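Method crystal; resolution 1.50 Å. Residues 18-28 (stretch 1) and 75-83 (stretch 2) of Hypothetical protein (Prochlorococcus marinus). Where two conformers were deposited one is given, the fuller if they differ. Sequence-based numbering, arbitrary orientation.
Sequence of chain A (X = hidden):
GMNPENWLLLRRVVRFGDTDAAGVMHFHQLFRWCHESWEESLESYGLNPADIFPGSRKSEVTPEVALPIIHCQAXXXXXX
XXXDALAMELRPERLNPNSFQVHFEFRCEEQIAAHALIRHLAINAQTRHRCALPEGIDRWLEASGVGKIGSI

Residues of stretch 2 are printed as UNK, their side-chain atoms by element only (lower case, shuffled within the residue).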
ATOM      1  N   ASP A  18      -5.726   4.814  -4.955  1.00 12.79           N
ATOM      2  CA  ASP A  18      -4.693   5.773  -4.609  1.00 14.01           C
ATOM      3  C   ASP A  18      -5.257   6.968  -3.836  1.00 12.26           C
ATOM      4  O   ASP A  18      -4.443   7.829  -3.391  1.00 15.34           O
ATOM      5  CB  ASP A  18      -4.032   6.319  -5.858  1.00 16.29           C
ATOM      6  CG  ASP A  18      -3.380   5.242  -6.713  1.00 20.56           C
ATOM      7  OD1 ASP A  18      -3.060   4.141  -6.155  1.00 25.13           O
ATOM      8  OD2 ASP A  18      -3.275   5.461  -7.968  1.00 18.72           O
ATOM      9  N   THR A  19      -6.568   7.082  -3.703  1.00 13.21           N
ATOM     10  CA  THR A  19      -7.261   8.222  -3.101  1.00 13.65           C
ATOM     11  C   THR A  19      -7.702   7.884  -1.702  1.00 16.75           C
ATOM     12  O   THR A  19      -7.730   6.713  -1.310  1.00 18.78           O
ATOM     13  CB  THR A  19      -8.514   8.624  -3.907  1.00 15.34           C
ATOM     14  OG1 THR A  19      -9.506   7.583  -3.797  1.00 18.94           O
ATOM     15  CG2 THR A  19      -8.129   9.017  -5.280  1.00 18.41           C
ATOM     16  N   ASP A  20      -7.936   8.911  -0.881  1.00 13.93           N
ATOM     17  CA  ASP A  20      -8.490   8.703   0.441  1.00 16.06           C
ATOM     18  C   ASP A  20      -9.856   9.373   0.550  1.00 18.56           C
ATOM     19  O   ASP A  20     -10.377   9.891  -0.421  1.00 17.33           O
ATOM     20  CB  ASP A  20      -7.511   9.184   1.547  1.00 16.48           C
ATOM     21  CG  ASP A  20      -7.165  10.643   1.419  1.00 17.76           C
ATOM     22  OD1 ASP A  20      -8.011  11.461   1.001  1.00 19.76           O
ATOM     23  OD2 ASP A  20      -5.999  10.974   1.742  1.00 19.57           O
ATOM     24  N   ALA A  21     -10.465   9.318   1.738  1.00 17.00           N
ATOM     25  CA  ALA A  21     -11.813   9.804   1.915  1.00 18.48           C
ATOM     26  C   ALA A  21     -11.859  11.312   1.828  1.00 19.93           C
ATOM     27  O   ALA A  21     -12.954  11.801   1.801  1.00 24.50           O
ATOM     28  CB  ALA A  21     -12.381   9.342   3.255  1.00 18.93           C
ATOM     29  N   ALA A  22     -10.726  12.020   1.720  1.00 20.30           N
ATOM     30  CA  ALA A  22     -10.733  13.479   1.432  1.00 20.19           C
ATOM     31  C   ALA A  22     -11.054  13.723  -0.054  1.00 23.49           C
ATOM     32  O   ALA A  22     -11.338  14.842  -0.432  1.00 23.68           O
ATOM     33  CB  ALA A  22      -9.420  14.159   1.833  1.00 20.50           C
ATOM     34  N   GLY A  23     -11.091  12.667  -0.864  1.00 20.93           N
ATOM     35  CA  GLY A  23     -11.473  12.734  -2.283  1.00 20.23           C
ATOM     36  C   GLY A  23     -10.313  13.044  -3.214  1.00 22.00           C
ATOM     37  O   GLY A  23     -10.542  13.446  -4.360  1.00 23.84           O
ATOM     38  N   VAL A  24      -9.065  12.859  -2.759  1.00 18.32           N
ATOM     39  CA  VAL A  24      -7.850  13.195  -3.487  1.00 17.58           C
ATOM     40  C   VAL A  24      -6.751  12.162  -3.167  1.00 17.56           C
ATOM     41  O   VAL A  24      -6.913  11.356  -2.253  1.00 16.29           O
ATOM     42  CB  VAL A  24      -7.310  14.581  -3.115  1.00 18.38           C
ATOM     43  CG1 VAL A  24      -8.252  15.693  -3.648  1.00 21.07           C
ATOM     44  CG2 VAL A  24      -7.090  14.666  -1.648  1.00 22.18           C
HETATM   45  N   MSE A  25      -5.655  12.174  -3.910  1.00 16.33           N
HETATM   46  CA  MSE A  25      -4.555  11.232  -3.733  1.00 15.49           C
HETATM   47  C   MSE A  25      -4.082  11.254  -2.291  1.00 16.74           C
HETATM   48  O   MSE A  25      -3.900  12.348  -1.734  1.00 18.04           O
HETATM   49  CB  MSE A  25      -3.408  11.602  -4.655  1.00 16.72           C
HETATM   50  CG  MSE A  25      -2.225  10.676  -4.581  1.00 18.20           C
HETATM   51 SE   MSE A  25      -0.583  11.554  -5.238  0.75 20.30          SE
HETATM   52  CE  MSE A  25      -0.342  12.900  -3.840  1.00 21.67           C
ATOM     53  N   HIS A  26      -3.874  10.085  -1.693  1.00 13.67           N
ATOM     54  CA  HIS A  26      -3.264  10.032  -0.399  1.00 15.27           C
ATOM     55  C   HIS A  26      -1.757  10.262  -0.538  1.00 14.76           C
ATOM     56  O   HIS A  26      -1.080   9.717  -1.395  1.00 15.27           O
ATOM     57  CB  HIS A  26      -3.538   8.708   0.239  1.00 16.47           C
ATOM     58  CG  HIS A  26      -3.197   8.686   1.685  1.00 17.86           C
ATOM     59  ND1 HIS A  26      -3.810   9.481   2.614  1.00 19.19           N
ATOM     60  CD2 HIS A  26      -2.235   8.010   2.347  1.00 17.65           C
ATOM     61  CE1 HIS A  26      -3.243   9.271   3.805  1.00 17.42           C
ATOM     62  NE2 HIS A  26      -2.283   8.400   3.665  1.00 19.10           N
ATOM     63  N   PHE A  27      -1.216  11.141   0.306  1.00 14.76           N
ATOM     64  CA  PHE A  27       0.079  11.772   0.040  1.00 14.22           C
ATOM     65  C   PHE A  27       1.207  10.825  -0.286  1.00 14.89           C
ATOM     66  O   PHE A  27       1.962  11.068  -1.217  1.00 15.51           O
ATOM     67  CB  PHE A  27       0.507  12.749   1.199  1.00 13.80           C
ATOM     68  CG  PHE A  27       1.008  12.075   2.434  1.00 13.79           C
ATOM     69  CD1 PHE A  27       0.230  11.243   3.228  1.00 14.74           C
ATOM     70  CD2 PHE A  27       2.332  12.215   2.768  1.00 13.53           C
ATOM     71  CE1 PHE A  27       0.764  10.608   4.320  1.00 15.53           C
ATOM     72  CE2 PHE A  27       2.848  11.593   3.869  1.00 14.60           C
ATOM     73  CZ  PHE A  27       2.086  10.787   4.641  1.00 16.05           C
ATOM     74  N   HIS A  28       1.344   9.737   0.469  1.00 14.66           N
ATOM     75  CA  HIS A  28       2.531   8.909   0.299  1.00 15.54           C
ATOM     76  C   HIS A  28       2.536   8.112  -0.994  1.00 16.36           C
ATOM     77  O   HIS A  28       3.591   7.620  -1.388  1.00 15.81           O
ATOM     78  CB  HIS A  28       2.793   8.001   1.522  1.00 18.27           C
ATOM     79  CG  HIS A  28       1.697   7.060   1.860  1.00 20.65           C
ATOM     80  ND1 HIS A  28       1.438   5.951   1.089  1.00 25.54           N
ATOM     81  CD2 HIS A  28       0.892   6.973   2.941  1.00 19.53           C
ATOM     82  CE1 HIS A  28       0.449   5.268   1.640  1.00 25.06           C
ATOM     83  NE2 HIS A  28       0.130   5.843   2.780  1.00 24.87           N
ATOM     84  N   UNK A  75       6.876  18.132  -2.444  1.00 14.86           N
ATOM     85  CA  UNK A  75       5.980  19.287  -2.232  1.00 14.14           C
ATOM     86  C   UNK A  75       4.692  18.973  -3.020  1.00 14.61           C
ATOM     87  O   UNK A  75       4.763  18.548  -4.177  1.00 15.15           O
ATOM     88  o   UNK A  75       8.354  20.555  -1.165  1.00 21.88           O
ATOM     89  c   UNK A  75       6.576  20.567  -2.797  1.00 15.39           C
ATOM     90  o   UNK A  75       8.236  22.193  -2.566  1.00 29.87           O
ATOM     91  c   UNK A  75       7.779  21.115  -2.080  1.00 23.84           C
ATOM     92  N   UNK A  76       3.549  19.228  -2.402  1.00 14.34           N
ATOM     93  CA  UNK A  76       2.245  18.976  -2.992  1.00 14.23           C
ATOM     94  C   UNK A  76       1.615  20.335  -3.225  1.00 16.34           C
ATOM     95  O   UNK A  76       1.346  21.057  -2.281  1.00 16.59           O
ATOM     96  c   UNK A  76       1.839  15.625  -2.403  1.00 16.46           C
ATOM     97  c   UNK A  76       3.339  14.446  -0.959  1.00 17.42           C
ATOM     98  c   UNK A  76       2.942  16.729  -0.610  1.00 13.65           C
ATOM     99  c   UNK A  76       3.554  15.598  -0.245  1.00 17.19           C
ATOM    100  c   UNK A  76       1.425  18.088  -2.053  1.00 13.83           C
ATOM    101  c   UNK A  76       2.069  16.801  -1.699  1.00 14.20           C
ATOM    102  c   UNK A  76       2.448  14.446  -1.991  1.00 16.42           C
ATOM    103  N   UNK A  77       1.355  20.663  -4.484  1.00 15.03           N
ATOM    104  CA  UNK A  77       0.991  22.022  -4.863  1.00 17.56           C
ATOM    105  C   UNK A  77      -0.457  22.112  -5.256  1.00 16.78           C
ATOM    106  O   UNK A  77      -1.128  23.105  -4.911  1.00 20.54           O
ATOM    107  n   UNK A  77       3.722  26.685  -4.447  1.00 42.98           N
ATOM    108  c   UNK A  77       1.860  22.513  -6.039  1.00 19.75           C
ATOM    109  c   UNK A  77       3.622  25.407  -4.104  1.00 48.21           C
ATOM    110  n   UNK A  77       4.099  24.474  -4.924  1.00 45.70           N
ATOM    111  n   UNK A  77       3.058  25.084  -2.937  1.00 54.56           N
ATOM    112  c   UNK A  77       4.048  23.029  -4.694  1.00 37.88           C
ATOM    113  c   UNK A  77       3.396  22.302  -5.887  1.00 27.02           C
ATOM    114  N   UNK A  78      -0.965  21.115  -5.985  1.00 17.21           N
ATOM    115  CA  UNK A  78      -2.392  21.089  -6.410  1.00 18.64           C
ATOM    116  C   UNK A  78      -2.979  19.729  -6.171  1.00 20.26           C
ATOM    117  O   UNK A  78      -2.285  18.741  -6.294  1.00 20.13           O
ATOM    118  c   UNK A  78      -2.475  21.417  -7.901  1.00 19.04           C
ATOM    119  n   UNK A  78      -4.434  23.663 -10.714  1.00 64.53           N
ATOM    120  c   UNK A  78      -1.840  23.073  -9.689  1.00 33.29           C
ATOM    121  n   UNK A  78      -2.346  24.399  -9.996  1.00 55.23           N
ATOM    122  c   UNK A  78      -1.997  22.813  -8.227  1.00 23.08           C
ATOM    123  c   UNK A  78      -3.570  24.653 -10.458  1.00 58.10           C
ATOM    124  n   UNK A  78      -3.929  25.914 -10.687  1.00 66.82           N
ATOM    125  N   UNK A  79      -4.272  19.667  -5.837  1.00 19.71           N
ATOM    126  CA  UNK A  79      -4.887  18.361  -5.594  1.00 22.69           C
ATOM    127  C   UNK A  79      -4.866  17.453  -6.827  1.00 19.49           C
ATOM    128  O   UNK A  79      -5.011  17.909  -7.976  1.00 20.24           O
ATOM    129  c   UNK A  79      -6.524  20.077  -5.576  1.00 22.99           C
ATOM    130  c   UNK A  79      -5.213  20.774  -5.656  1.00 20.10           C
ATOM    131  c   UNK A  79      -6.327  18.693  -5.208  1.00 25.03           C
ATOM    132  N   UNK A  80      -4.715  16.154  -6.561  1.00 18.99           N
ATOM    133  CA  UNK A  80      -4.614  15.147  -7.590  1.00 18.87           C
ATOM    134  C   UNK A  80      -5.755  14.191  -7.375  1.00 19.26           C
ATOM    135  O   UNK A  80      -6.000  13.773  -6.228  1.00 19.25           O
ATOM    136  c   UNK A  80      -2.101  15.360  -7.880  1.00 17.62           C
ATOM    137  c   UNK A  80      -3.194  13.077  -8.370  1.00 18.81           C
ATOM    138  c   UNK A  80      -3.246  14.400  -7.487  1.00 16.18           C
ATOM    139  c   UNK A  80      -0.687  14.858  -7.551  1.00 21.12           C
ATOM    140  N   UNK A  81      -6.477  13.886  -8.444  1.00 18.33           N
ATOM    141  CA  UNK A  81      -7.756  13.158  -8.390  1.00 18.31           C
ATOM    142  C   UNK A  81      -7.786  11.846  -9.135  1.00 19.08           C
ATOM    143  O   UNK A  81      -7.050  11.657 -10.080  1.00 18.37           O
ATOM    144  n   UNK A  81      -8.814  16.497  -8.416  1.00 27.72           N
ATOM    145  c   UNK A  81      -9.946  15.254  -7.014  1.00 22.94           C
ATOM    146  n   UNK A  81      -9.935  16.564  -6.587  1.00 29.15           N
ATOM    147  c   UNK A  81      -9.274  17.295  -7.465  1.00 26.63           C
ATOM    148  c   UNK A  81      -8.851  14.055  -9.014  1.00 19.24           C
ATOM    149  c   UNK A  81      -9.219  15.203  -8.153  1.00 20.49           C
ATOM    150  N   UNK A  82      -8.674  10.938  -8.726  0.50 20.06           N
ATOM    151  CA  UNK A  82      -8.833   9.676  -9.437  0.50 22.46           C
ATOM    152  C   UNK A  82      -9.149   9.927 -10.931  0.50 21.15           C
ATOM    153  O   UNK A  82     -10.022  10.736 -11.291  0.50 20.43           O
ATOM    154  c   UNK A  82      -9.835   8.670  -8.719  0.50 25.51           C
ATOM    155  c   UNK A  82     -10.933   9.390  -7.972  0.50 22.62           C
ATOM    156  o   UNK A  82     -10.454   7.813  -9.680  0.50 30.51           O
ATOM    157  N   UNK A  83      -8.431   9.226 -11.792  1.00 20.00           N
ATOM    158  CA  UNK A  83      -8.596   9.338 -13.210  1.00 22.13           C
ATOM    159  C   UNK A  83      -7.754  10.432 -13.833  1.00 20.59           C
ATOM    160  O   UNK A  83      -7.746  10.497 -15.055  1.00 22.28           O
TER

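Position 75 carries four side-chain atoms, two carbons of which the second holds two oxygens. This is a carboxylate one methylene from the backbone, and its side chain is out of reach of stretch 1. The residue is Asp75; it lies on the strand that enters from earlier in the chain and ends at the next position.

At position 76 seven carbons follow CA: one methylene and a six-membered ring without a heteroatom. The CA-to-CB bond points toward stretch 1, and the ring reaches Met25 and Phe27. The missing hydroxyl oxygen excludes tyrosine, so this is Phe76. The selenomethionine methyl, Met25 CE, sits 3.7 Å from Phe76 CE2, at the ring edge and near its plane. Phe76 CE2 also lies 3.5 Å from the backbone Phe27 O, approached obliquely, and Phe76 CZ is 3.9 Å from Phe27 CB.

Positions 77 and 78 have the same composition: three carbons, a nitrogen, then a carbon bearing two more nitrogens. Neither touches stretch 1, and both are exposed. The guanidinium pattern identifies Arg77 and Arg78. Their chains differ in shape, since Arg77 has chi1 to chi3 all in m, whereas Arg78 has chi2 in t and chi3 between wells at 138°.

Three carbons at position 79 close a ring onto the backbone nitrogen, and the ring packs against Val24. Such a closure defines Pro79. Its CB lies 3.9 Å from Val24 CG1, a small apolar contact.

Position 80 shows four carbons, forked at CB, with one arm two carbons long; both its side chain and its backbone O meet Met25. A fork at CB rather than one atom later separates isoleucine from leucine, so this is Ile80. Its CB lies 4.0 Å from Met25 CB, and Ile80 O accepts a hydrogen bond from Met25 N at 2.8 Å, with an N-H...O angle of 157°.

Position 81 has one carbon and a five-membered ring of three carbons and two nitrogens. CA-to-CB points away from stretch 1, yet the ring end comes nearer and touches Gly23 and Val24. The ring composition makes this His81. His81 CD2 is 3.3 Å from Gly23 O, which lies at the ring edge, and His81 NE2 is 3.5 Å from Val24 CG1.

At position 82 CB bears one oxygen and one carbon and packs against Thr19, 3.9 Å from Thr19 CG2. The branching is the signature of Thr82. Two conformers were deposited, and chi1 here is 152°.

Position 83 has no side-chain atoms and makes no contact with stretch 1; it is Gly83. With phi/psi of 88/-7, a CB would be jammed against the carbonyl O of the preceding residue.

The contact buries 428 Å², both sides summed, and a single hydrogen bond crosses it, Met25 N to Ile80 O. Around that bond the packing is mostly apolar, with Met25 meeting both Phe76 and Ile80 while Val24 meets Pro79. Stretch 1 is braced internally: a type I turn runs from Asp20 to Gly23, Asp20 N donates to Val24 O at 3.0 Å, and His26 N donates to Asp18 O at 2.9 Å. Val24 O and His26 N, on either side of Met25 in sequence, are used within stretch 1, while Met25 N bonds across to Ile80 O.

Stretch 2 75-83: DFRRPIHTG
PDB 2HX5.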